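Local atomic coordinates of BH2621 protein (Bacillus halodurans, PDB entry 2QML), a protein that is of unknown function but is probably an N-acyltransferase of the GNAT superfamily, perhaps one that acylates a lysine side chain in siderophore biosynthesis. Residues F11-H16 with K20-R25; S83-Y88 with Y124-A129; F158-F163 with E187-D192. All blocks are in the same frame, centred on the assembly; numbering follows the deposited sequence. Where two conformers were deposited one is given.

Interaction 1 of 3, residues F11-H16 with K20-R25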
loop_
_atom_site.group_PDB
_atom_site.type_symbol
_atom_site.label_atom_id
_atom_site.label_comp_id
_atom_site.label_asym_id
_atom_site.label_seq_id
_atom_site.Cartn_x
_atom_site.Cartn_y
_atom_site.Cartn_z
ATOM N N PHE A 11 -9.420 0.624 -10.510
ATOM C CA PHE A 11 -10.699 1.110 -10.040
ATOM C C PHE A 11 -10.696 2.607 -9.875
ATOM O O PHE A 11 -9.652 3.227 -9.807
ATOM C CB PHE A 11 -11.112 0.402 -8.732
ATOM C CG PHE A 11 -10.187 0.628 -7.582
ATOM C CD1 PHE A 11 -9.099 -0.193 -7.369
ATOM C CD2 PHE A 11 -10.400 1.698 -6.716
ATOM C CE1 PHE A 11 -8.242 0.036 -6.241
ATOM C CE2 PHE A 11 -9.550 1.918 -5.629
ATOM C CZ PHE A 11 -8.506 1.119 -5.411
ATOM N N GLU A 12 -11.878 3.183 -9.872
ATOM C CA GLU A 12 -12.078 4.601 -9.639
ATOM C C GLU A 12 -13.295 4.783 -8.731
ATOM O O GLU A 12 -14.388 4.259 -8.999
ATOM C CB GLU A 12 -12.211 5.391 -10.928
ATOM C CG GLU A 12 -12.571 6.863 -10.654
ATOM C CD GLU A 12 -12.752 7.699 -11.876
ATOM O OE1 GLU A 12 -12.484 7.221 -13.005
ATOM O OE2 GLU A 12 -13.263 8.844 -11.698
ATOM N N VAL A 13 -13.118 5.544 -7.657
ATOM C CA VAL A 13 -14.212 5.819 -6.719
ATOM C C VAL A 13 -14.239 7.289 -6.367
ATOM O O VAL A 13 -13.243 8.010 -6.480
ATOM C CB VAL A 13 -14.119 4.980 -5.422
ATOM C CG1 VAL A 13 -14.163 3.472 -5.767
ATOM C CG2 VAL A 13 -12.848 5.357 -4.567
ATOM N N PHE A 14 -15.410 7.748 -5.961
ATOM C CA PHE A 14 -15.542 9.066 -5.385
ATOM C C PHE A 14 -15.411 8.904 -3.881
ATOM O O PHE A 14 -15.887 7.919 -3.316
ATOM C CB PHE A 14 -16.885 9.686 -5.690
ATOM C CG PHE A 14 -16.979 11.113 -5.266
ATOM C CD1 PHE A 14 -16.285 12.083 -5.943
ATOM C CD2 PHE A 14 -17.779 11.485 -4.207
ATOM C CE1 PHE A 14 -16.374 13.385 -5.568
ATOM C CE2 PHE A 14 -17.902 12.812 -3.829
ATOM C CZ PHE A 14 -17.188 13.765 -4.509
ATOM N N ASP A 15 -14.709 9.822 -3.235
ATOM C CA ASP A 15 -14.716 9.850 -1.763
ATOM C C ASP A 15 -15.342 11.160 -1.304
ATOM O O ASP A 15 -14.784 12.238 -1.493
ATOM C CB ASP A 15 -13.345 9.662 -1.164
ATOM C CG ASP A 15 -13.424 9.540 0.330
ATOM O OD1 ASP A 15 -13.483 10.577 1.008
ATOM O OD2 ASP A 15 -13.528 8.410 0.824
ATOM N N HIS A 16 -16.515 11.048 -0.703
ATOM C CA HIS A 16 -17.301 12.211 -0.341
ATOM C C HIS A 16 -16.714 12.907 0.892
ATOM O O HIS A 16 -16.997 14.066 1.086
ATOM C CB HIS A 16 -18.793 11.870 -0.132
ATOM C CG HIS A 16 -19.105 11.226 1.186
ATOM N ND1 HIS A 16 -19.438 11.958 2.301
ATOM C CD2 HIS A 16 -19.112 9.925 1.580
ATOM C CE1 HIS A 16 -19.624 11.142 3.322
ATOM N NE2 HIS A 16 -19.456 9.902 2.908
ATOM N N LYS A 20 -13.076 14.089 -3.367
ATOM C CA LYS A 20 -12.136 13.845 -4.428
ATOM C C LYS A 20 -12.456 12.551 -5.156
ATOM O O LYS A 20 -13.072 11.635 -4.604
ATOM C CB LYS A 20 -10.734 13.648 -3.875
ATOM C CG LYS A 20 -10.152 14.727 -3.026
ATOM C CD LYS A 20 -9.892 15.964 -3.793
ATOM C CE LYS A 20 -9.306 16.975 -2.839
ATOM N NZ LYS A 20 -9.188 18.232 -3.559
ATOM N N LYS A 21 -12.011 12.492 -6.411
ATOM C CA LYS A 21 -12.029 11.292 -7.234
ATOM C C LYS A 21 -10.722 10.561 -6.955
ATOM O O LYS A 21 -9.655 11.163 -7.081
ATOM C CB LYS A 21 -12.135 11.710 -8.706
ATOM C CG LYS A 21 -11.833 10.712 -9.751
ATOM C CD LYS A 21 -11.745 11.411 -11.157
ATOM C CE LYS A 21 -12.854 12.449 -11.355
ATOM N NZ LYS A 21 -12.941 12.925 -12.807
ATOM N N LEU A 22 -10.820 9.299 -6.555
ATOM C CA LEU A 22 -9.664 8.452 -6.317
ATOM C C LEU A 22 -9.604 7.444 -7.441
ATOM O O LEU A 22 -10.575 6.753 -7.734
ATOM C CB LEU A 22 -9.788 7.695 -5.010
ATOM C CG LEU A 22 -10.197 8.501 -3.770
ATOM C CD1 LEU A 22 -10.143 7.578 -2.555
ATOM C CD2 LEU A 22 -9.349 9.734 -3.616
ATOM N N SER A 23 -8.465 7.360 -8.085
ATOM C CA SER A 23 -8.342 6.345 -9.130
ATOM C C SER A 23 -6.988 5.645 -9.079
ATOM O O SER A 23 -5.931 6.230 -8.818
ATOM C CB SER A 23 -8.603 6.890 -10.495
ATOM O OG SER A 23 -7.825 7.979 -10.799
ATOM N N PHE A 24 -7.089 4.349 -9.287
ATOM C CA PHE A 24 -5.944 3.431 -9.215
ATOM C C PHE A 24 -5.805 2.660 -10.511
ATOM O O PHE A 24 -6.772 2.048 -10.993
ATOM C CB PHE A 24 -6.149 2.441 -8.088
ATOM C CG PHE A 24 -5.971 3.003 -6.710
ATOM C CD1 PHE A 24 -6.966 3.786 -6.145
ATOM C CD2 PHE A 24 -4.877 2.680 -5.947
ATOM C CE1 PHE A 24 -6.845 4.280 -4.830
ATOM C CE2 PHE A 24 -4.730 3.189 -4.631
ATOM C CZ PHE A 24 -5.699 3.990 -4.100
ATOM N N ARG A 25 -4.614 2.668 -11.082
ATOM C CA ARG A 25 -4.341 1.992 -12.324
ATOM C C ARG A 25 -3.085 1.177 -12.193
ATOM O O ARG A 25 -2.248 1.450 -11.354
ATOM C CB ARG A 25 -4.176 2.996 -13.472
ATOM C CG ARG A 25 -3.025 3.995 -13.353
ATOM C CD ARG A 25 -2.741 4.711 -14.631
ATOM N NE ARG A 25 -1.658 5.685 -14.520
ATOM C CZ ARG A 25 -0.372 5.373 -14.608
ATOM N NH1 ARG A 25 -0.008 4.127 -14.713
ATOM N NH2 ARG A 25 0.556 6.312 -14.516
#
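Phe11 and Phe24 lie side by side and point the same way, their rings nearly parallel, 19° apart, but displaced so that little of one ring lies over the other. Phe24 CB sits over one face of the Phe11 ring, a CH-pi contact 3.9 Å from the ring centroid. With chi1 at 62°, Phe11 CG stands between its own backbone N and carbonyl carbon, which brings the ring across toward Phe24. Next along the same face, Val13 CG2 meets Leu22 CB at 3.9 Å, and Leu22 CD1 reaches on to Asp15 CB. Large apolar side chains suit the buried positions of Leu22 and Phe24; Phe24 packs on Leu126 and Ile130 of helix 123-135, and its ring also meets that of Trp85.

The two strands form an antiparallel beta hairpin at one edge of the mixed sheet. Phe11, Val13 and Asp15 face Phe24, Leu22 and Lys20 in hydrogen-bonded pairs; Leu22 N to Val13 O is 2.7 Å.

Glu12, Lys21 and Ser23, with Phe14, occupy the other, more exposed face, which suits the charged and polar side chains. The extended Glu12 brings OE2 alongside the aliphatic part of Lys21, yet Glu12 OE2 and Lys21 NZ remain 4.2 Å apart, too far for a salt bridge. Farther out, Asp15 OD2 takes Lys194 in a salt bridge and a hydrogen bond from Trp193 NE1, while OD1 accepts from Val18 N within the turn.

Interaction 2 of 3, residues S83-Y88 with Y124-A129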
loop_
_atom_site.group_PDB
_atom_site.type_symbol
_atom_site.label_atom_id
_atom_site.label_comp_id
_atom_site.label_asym_id
_atom_site.label_seq_id
_atom_site.Cartn_x
_atom_site.Cartn_y
_atom_site.Cartn_z
ATOM N N SER A 83 0.816 8.458 -5.664
ATOM C CA SER A 83 1.062 7.343 -4.768
ATOM C C SER A 83 1.355 6.055 -5.539
ATOM O O SER A 83 0.896 5.840 -6.672
ATOM C CB SER A 83 -0.109 7.188 -3.792
ATOM O OG SER A 83 -1.307 6.920 -4.475
ATOM N N TYR A 84 2.143 5.208 -4.919
ATOM C CA TYR A 84 2.587 3.946 -5.491
ATOM C C TYR A 84 2.223 2.856 -4.479
ATOM O O TYR A 84 2.416 3.034 -3.272
ATOM C CB TYR A 84 4.080 3.998 -5.867
ATOM C CG TYR A 84 4.731 2.670 -6.209
ATOM C CD1 TYR A 84 4.638 2.108 -7.493
ATOM C CD2 TYR A 84 5.454 1.972 -5.257
ATOM C CE1 TYR A 84 5.254 0.906 -7.808
ATOM C CE2 TYR A 84 6.073 0.798 -5.576
ATOM C CZ TYR A 84 5.940 0.258 -6.847
ATOM O OH TYR A 84 6.553 -0.923 -7.150
ATOM N N TRP A 85 1.785 1.731 -5.022
ATOM C CA TRP A 85 1.236 0.644 -4.254
ATOM C C TRP A 85 1.702 -0.696 -4.798
ATOM O O TRP A 85 1.752 -0.921 -6.021
ATOM C CB TRP A 85 -0.322 0.689 -4.275
ATOM C CG TRP A 85 -0.880 2.022 -3.940
ATOM C CD1 TRP A 85 -0.889 3.143 -4.749
ATOM C CD2 TRP A 85 -1.418 2.424 -2.690
ATOM N NE1 TRP A 85 -1.418 4.152 -4.101
ATOM C CE2 TRP A 85 -1.741 3.802 -2.821
ATOM C CE3 TRP A 85 -1.669 1.780 -1.474
ATOM C CZ2 TRP A 85 -2.313 4.542 -1.786
ATOM C CZ3 TRP A 85 -2.266 2.500 -0.464
ATOM C CH2 TRP A 85 -2.570 3.866 -0.623
ATOM N N GLU A 86 2.084 -1.591 -3.893
ATOM C CA GLU A 86 2.346 -2.979 -4.239
ATOM C C GLU A 86 1.346 -3.794 -3.406
ATOM O O GLU A 86 1.403 -3.852 -2.206
ATOM C CB GLU A 86 3.791 -3.373 -3.978
ATOM C CG GLU A 86 4.774 -2.617 -4.812
ATOM C CD GLU A 86 6.232 -2.890 -4.455
ATOM O OE1 GLU A 86 6.502 -3.622 -3.464
ATOM O OE2 GLU A 86 7.119 -2.353 -5.179
ATOM N N SER A 87 0.440 -4.434 -4.093
ATOM C CA SER A 87 -0.553 -5.369 -3.539
ATOM C C SER A 87 -0.062 -6.813 -3.793
ATOM O O SER A 87 0.215 -7.202 -4.933
ATOM C CB SER A 87 -1.896 -5.104 -4.185
ATOM O OG SER A 87 -2.832 -6.061 -3.808
ATOM N N TYR A 88 0.024 -7.658 -2.754
ATOM C CA TYR A 88 0.591 -8.988 -2.930
ATOM C C TYR A 88 -0.093 -10.073 -2.107
ATOM O O TYR A 88 -0.838 -9.775 -1.186
ATOM C CB TYR A 88 2.105 -8.942 -2.625
ATOM C CG TYR A 88 2.442 -8.574 -1.181
ATOM C CD1 TYR A 88 2.578 -9.561 -0.233
ATOM C CD2 TYR A 88 2.664 -7.242 -0.788
ATOM C CE1 TYR A 88 2.864 -9.237 1.102
ATOM C CE2 TYR A 88 2.958 -6.932 0.558
ATOM C CZ TYR A 88 3.072 -7.943 1.458
ATOM O OH TYR A 88 3.373 -7.687 2.801
ATOM N N TYR A 124 -5.526 8.378 4.136
ATOM C CA TYR A 124 -6.689 7.613 4.625
ATOM C C TYR A 124 -7.686 7.211 3.562
ATOM O O TYR A 124 -7.938 6.015 3.398
ATOM C CB TYR A 124 -7.397 8.390 5.736
ATOM C CG TYR A 124 -6.602 8.446 6.978
ATOM C CD1 TYR A 124 -6.525 7.335 7.806
ATOM C CD2 TYR A 124 -5.908 9.597 7.329
ATOM C CE1 TYR A 124 -5.776 7.367 8.947
ATOM C CE2 TYR A 124 -5.164 9.638 8.498
ATOM C CZ TYR A 124 -5.111 8.506 9.288
ATOM O OH TYR A 124 -4.372 8.532 10.460
ATOM N N PRO A 125 -8.246 8.163 2.802
ATOM C CA PRO A 125 -9.201 7.717 1.763
ATOM C C PRO A 125 -8.575 6.778 0.715
ATOM O O PRO A 125 -9.242 5.864 0.206
ATOM C CB PRO A 125 -9.689 9.045 1.138
ATOM C CG PRO A 125 -8.639 10.057 1.473
ATOM C CD PRO A 125 -8.161 9.634 2.847
ATOM N N LEU A 126 -7.309 7.002 0.383
ATOM C CA LEU A 126 -6.623 6.152 -0.588
ATOM C C LEU A 126 -6.429 4.738 -0.063
ATOM O O LEU A 126 -6.759 3.763 -0.740
ATOM C CB LEU A 126 -5.285 6.730 -0.955
ATOM C CG LEU A 126 -5.299 7.959 -1.847
ATOM C CD1 LEU A 126 -3.936 8.701 -1.777
ATOM C CD2 LEU A 126 -5.718 7.589 -3.298
ATOM N N LEU A 127 -5.870 4.623 1.136
ATOM C CA LEU A 127 -5.659 3.322 1.736
ATOM C C LEU A 127 -6.986 2.585 1.962
ATOM O O LEU A 127 -7.059 1.382 1.669
ATOM C CB LEU A 127 -4.861 3.469 3.035
ATOM C CG LEU A 127 -4.615 2.162 3.763
ATOM C CD1 LEU A 127 -3.757 1.147 2.981
ATOM C CD2 LEU A 127 -3.980 2.463 5.216
ATOM N N LEU A 128 -8.013 3.270 2.448
ATOM C CA LEU A 128 -9.300 2.635 2.672
ATOM C C LEU A 128 -9.852 2.120 1.363
ATOM O O LEU A 128 -10.392 1.013 1.324
ATOM C CB LEU A 128 -10.248 3.609 3.346
ATOM C CG LEU A 128 -9.939 3.965 4.802
ATOM C CD1 LEU A 128 -10.856 5.078 5.231
ATOM C CD2 LEU A 128 -10.083 2.820 5.738
ATOM N N ALA A 129 -9.702 2.890 0.280
ATOM C CA ALA A 129 -10.214 2.447 -1.036
ATOM C C ALA A 129 -9.543 1.173 -1.564
ATOM O O ALA A 129 -10.211 0.212 -1.998
ATOM C CB ALA A 129 -10.116 3.602 -2.093
#
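Strand 83-88 and helix 124-129 run in nearly the same direction, their axes 26° apart and 11.3 Å distant at closest approach, a gap that large side chains must bridge. Trp85 does most of the bridging. Its six-membered ring arrives at roughly a right angle to the two leucines: Trp85 CZ2 touches Leu126 CB at 3.8 Å, and Trp85 CH2 comes to 3.8 Å from Leu127 N, so the indole presses on the helix backbone as well as on its side chains. Leu127 CD1 lies at the indole edge, in the ring plane, 4.0 Å from Trp85 CZ3. Leu127 CG lies opposite its own amide nitrogen (chi1 179°), a placement consistent with the indole's approach to the backbone N and CA.

The one polar atom of the indole is satisfied from its own strand. Trp85 NE1 donates to Ser83 OG at 2.8 Å, with the oxygen close to the ring plane, and this bond helps fix the rotation of the indole. Ser83, two residues back, points to the same face of the sheet, and a small hydroxyl fits there at the indole edge, within reach of the N-H; its OG also just reaches Leu126 CD1. Large apolar groups suit a wholly buried layer, which Phe24 extends by meeting Trp85, and Leu110 by touching both Trp85 and Leu127. A helix laid against the central strands of a mixed sheet through such an apolar layer is the alpha/beta core of the GNAT fold.

Interaction 3 of 3, residues F158-F163 with E187-D192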
loop_
_atom_site.group_PDB
_atom_site.type_symbol
_atom_site.label_atom_id
_atom_site.label_comp_id
_atom_site.label_asym_id
_atom_site.label_seq_id
_atom_site.Cartn_x
_atom_site.Cartn_y
_atom_site.Cartn_z
ATOM N N PHE A 158 -2.171 2.966 9.857
ATOM C CA PHE A 158 -2.607 1.574 9.791
ATOM C C PHE A 158 -3.526 1.254 10.972
ATOM O O PHE A 158 -4.599 0.684 10.787
ATOM C CB PHE A 158 -1.440 0.580 9.703
ATOM C CG PHE A 158 -0.759 0.494 8.358
ATOM C CD1 PHE A 158 -1.501 0.241 7.220
ATOM C CD2 PHE A 158 0.632 0.601 8.216
ATOM C CE1 PHE A 158 -0.875 0.107 5.991
ATOM C CE2 PHE A 158 1.254 0.466 6.994
ATOM C CZ PHE A 158 0.507 0.255 5.876
ATOM N N LYS A 159 -3.153 1.622 12.194
ATOM C CA LYS A 159 -4.033 1.367 13.337
ATOM C C LYS A 159 -5.411 2.007 13.152
ATOM O O LYS A 159 -6.430 1.390 13.446
ATOM C CB LYS A 159 -3.408 1.887 14.630
ATOM C CG LYS A 159 -2.280 1.039 15.159
ATOM C CD LYS A 159 -1.709 1.642 16.447
ATOM C CE LYS A 159 -0.464 0.878 16.884
ATOM N NZ LYS A 159 0.230 1.558 18.011
ATOM N N LYS A 160 -5.443 3.246 12.652
ATOM C CA LYS A 160 -6.691 3.972 12.446
ATOM C C LYS A 160 -7.559 3.269 11.425
ATOM O O LYS A 160 -8.787 3.390 11.486
ATOM C CB LYS A 160 -6.401 5.407 12.031
ATOM C CG LYS A 160 -6.020 6.325 13.208
ATOM C CD LYS A 160 -7.138 7.295 13.658
ATOM C CE LYS A 160 -7.409 8.353 12.529
ATOM N NZ LYS A 160 -8.076 9.639 12.923
ATOM N N CYS A 161 -6.951 2.535 10.496
ATOM C CA CYS A 161 -7.690 1.759 9.492
ATOM C C CYS A 161 -8.045 0.335 9.896
ATOM O O CYS A 161 -8.577 -0.402 9.073
ATOM C CB CYS A 161 -6.940 1.745 8.172
ATOM S SG CYS A 161 -6.784 3.430 7.556
ATOM N N GLY A 162 -7.774 -0.053 11.141
ATOM C CA GLY A 162 -8.173 -1.366 11.626
ATOM C C GLY A 162 -7.048 -2.358 11.879
ATOM O O GLY A 162 -7.304 -3.412 12.442
ATOM N N PHE A 163 -5.834 -2.025 11.463
ATOM C CA PHE A 163 -4.671 -2.900 11.672
ATOM C C PHE A 163 -4.306 -2.980 13.144
ATOM O O PHE A 163 -4.297 -1.961 13.861
ATOM C CB PHE A 163 -3.429 -2.448 10.893
ATOM C CG PHE A 163 -3.507 -2.662 9.414
ATOM C CD1 PHE A 163 -4.215 -1.792 8.588
ATOM C CD2 PHE A 163 -2.863 -3.750 8.831
ATOM C CE1 PHE A 163 -4.293 -2.011 7.219
ATOM C CE2 PHE A 163 -2.911 -3.935 7.464
ATOM C CZ PHE A 163 -3.630 -3.076 6.674
ATOM N N GLU A 187 -14.235 -3.303 7.662
ATOM C CA GLU A 187 -15.541 -2.834 7.168
ATOM C C GLU A 187 -16.176 -1.858 8.165
ATOM O O GLU A 187 -16.787 -0.884 7.745
ATOM C CB GLU A 187 -16.503 -3.993 6.854
ATOM C CG GLU A 187 -17.822 -3.594 6.098
ATOM C CD GLU A 187 -17.666 -3.249 4.608
ATOM O OE1 GLU A 187 -16.516 -3.089 4.166
ATOM O OE2 GLU A 187 -18.705 -3.113 3.902
ATOM N N LYS A 188 -16.027 -2.115 9.461
ATOM C CA LYS A 188 -16.506 -1.184 10.495
ATOM C C LYS A 188 -15.760 0.178 10.354
ATOM O O LYS A 188 -16.422 1.214 10.374
ATOM C CB LYS A 188 -16.382 -1.785 11.895
ATOM C CG LYS A 188 -16.723 -0.847 13.102
ATOM C CD LYS A 188 -18.141 -0.253 12.997
ATOM N N ARG A 189 -14.435 0.175 10.185
ATOM C CA ARG A 189 -13.662 1.411 10.054
ATOM C C ARG A 189 -13.973 2.123 8.755
ATOM O O ARG A 189 -14.090 3.344 8.737
ATOM C CB ARG A 189 -12.146 1.146 10.193
ATOM C CG ARG A 189 -11.727 0.635 11.605
ATOM C CD ARG A 189 -12.148 1.642 12.677
ATOM N NE ARG A 189 -11.365 2.862 12.542
ATOM C CZ ARG A 189 -11.735 4.094 12.875
ATOM N NH1 ARG A 189 -12.963 4.379 13.317
ATOM N NH2 ARG A 189 -10.851 5.073 12.723
ATOM N N TRP A 190 -14.163 1.370 7.683
ATOM C CA TRP A 190 -14.521 1.944 6.374
ATOM C C TRP A 190 -15.882 2.598 6.473
ATOM O O TRP A 190 -16.078 3.706 5.966
ATOM C CB TRP A 190 -14.466 0.847 5.314
ATOM C CG TRP A 190 -14.734 1.268 3.928
ATOM C CD1 TRP A 190 -13.837 1.723 3.021
ATOM C CD2 TRP A 190 -16.005 1.248 3.269
ATOM N NE1 TRP A 190 -14.470 1.974 1.794
ATOM C CE2 TRP A 190 -15.807 1.723 1.950
ATOM C CE3 TRP A 190 -17.282 0.868 3.661
ATOM C CZ2 TRP A 190 -16.826 1.788 1.029
ATOM C CZ3 TRP A 190 -18.323 0.991 2.745
ATOM C CH2 TRP A 190 -18.075 1.422 1.450
ATOM N N SER A 191 -16.821 1.929 7.131
ATOM C CA SER A 191 -18.150 2.503 7.337
ATOM C C SER A 191 -18.093 3.743 8.252
ATOM O O SER A 191 -18.754 4.730 7.961
ATOM C CB SER A 191 -19.095 1.434 7.871
ATOM O OG SER A 191 -19.177 0.400 6.914
ATOM N N ASP A 192 -17.308 3.702 9.326
ATOM C CA ASP A 192 -17.093 4.893 10.172
ATOM C C ASP A 192 -16.619 6.080 9.307
ATOM O O ASP A 192 -17.116 7.204 9.441
ATOM C CB ASP A 192 -16.029 4.673 11.248
ATOM C CG ASP A 192 -16.451 3.693 12.350
ATOM O OD1 ASP A 192 -17.662 3.493 12.537
ATOM O OD2 ASP A 192 -15.549 3.133 13.033
#
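Arg189 reaches from helix 187-192 to the C-terminal end of helix 158-160, and every stage of its chain has a neighbour there. Arg189 CB lies 4.0 Å from Cys161 O, a buried carbonyl oxygen that has no polar partner in the model. CG comes equally near Gly162 N, and CD passes beside Lys160 O. Bends at chi2 and chi3, -58° and -68°, curl the chain and turn the guanidinium side-on to that same oxygen. Arg189 NE donates to Lys160 O at 2.8 Å and Arg189 NH2 to the same atom at 2.9 Å, a fork from two nitrogens to one acceptor. Lys160 O lies almost in the guanidinium plane; NH2 meets it on a lone pair, whereas NE is tilted from the carbonyl plane. At the tip, Arg189 NH1 forms a salt bridge of 2.9 Å with Asp192 OD2. NH2 has a second partner in the C-terminal carboxylate of Phe198.

Arginine suits the place because carbonyls at a helix end lack the amides of a further turn, and the partial negative charge there probably favours a cation. Gly162, with positive phi, is the C-prime residue of a Schellman motif, its backbone angles such that a beta carbon would collide with the carbonyl oxygen before it. Around the junction, Cys161 rests on Leu127 of helix 123-135 and Phe163 on Met179 and Cys181 of strand 175-182. The C-terminal helix itself meets helix 123-135 at Gln132, which Trp190 touches and Glu187 OE1 hydrogen-bonds.

In the fold
From the N terminus, interaction 1 closes first, joining strands 11-15 and 20-26 across a four-residue turn. Interaction 2 follows, closing a longer loop that includes strand 106-112 and setting helix 123-135 on strand 80-89. Interaction 3 comes last, spanning strands 164-170 and 175-182 to bring the C-terminal helix to helix 152-160. The three are in series: none nests within or crosses another. Helix 123-135 links them in space, since Leu22 of interaction 1 touches Pro125, while Lys160 and Cys161 of interaction 3 touch Tyr124 and Leu128. Interactions 1 and 3 do not meet, their nearest atoms about 7 Å apart.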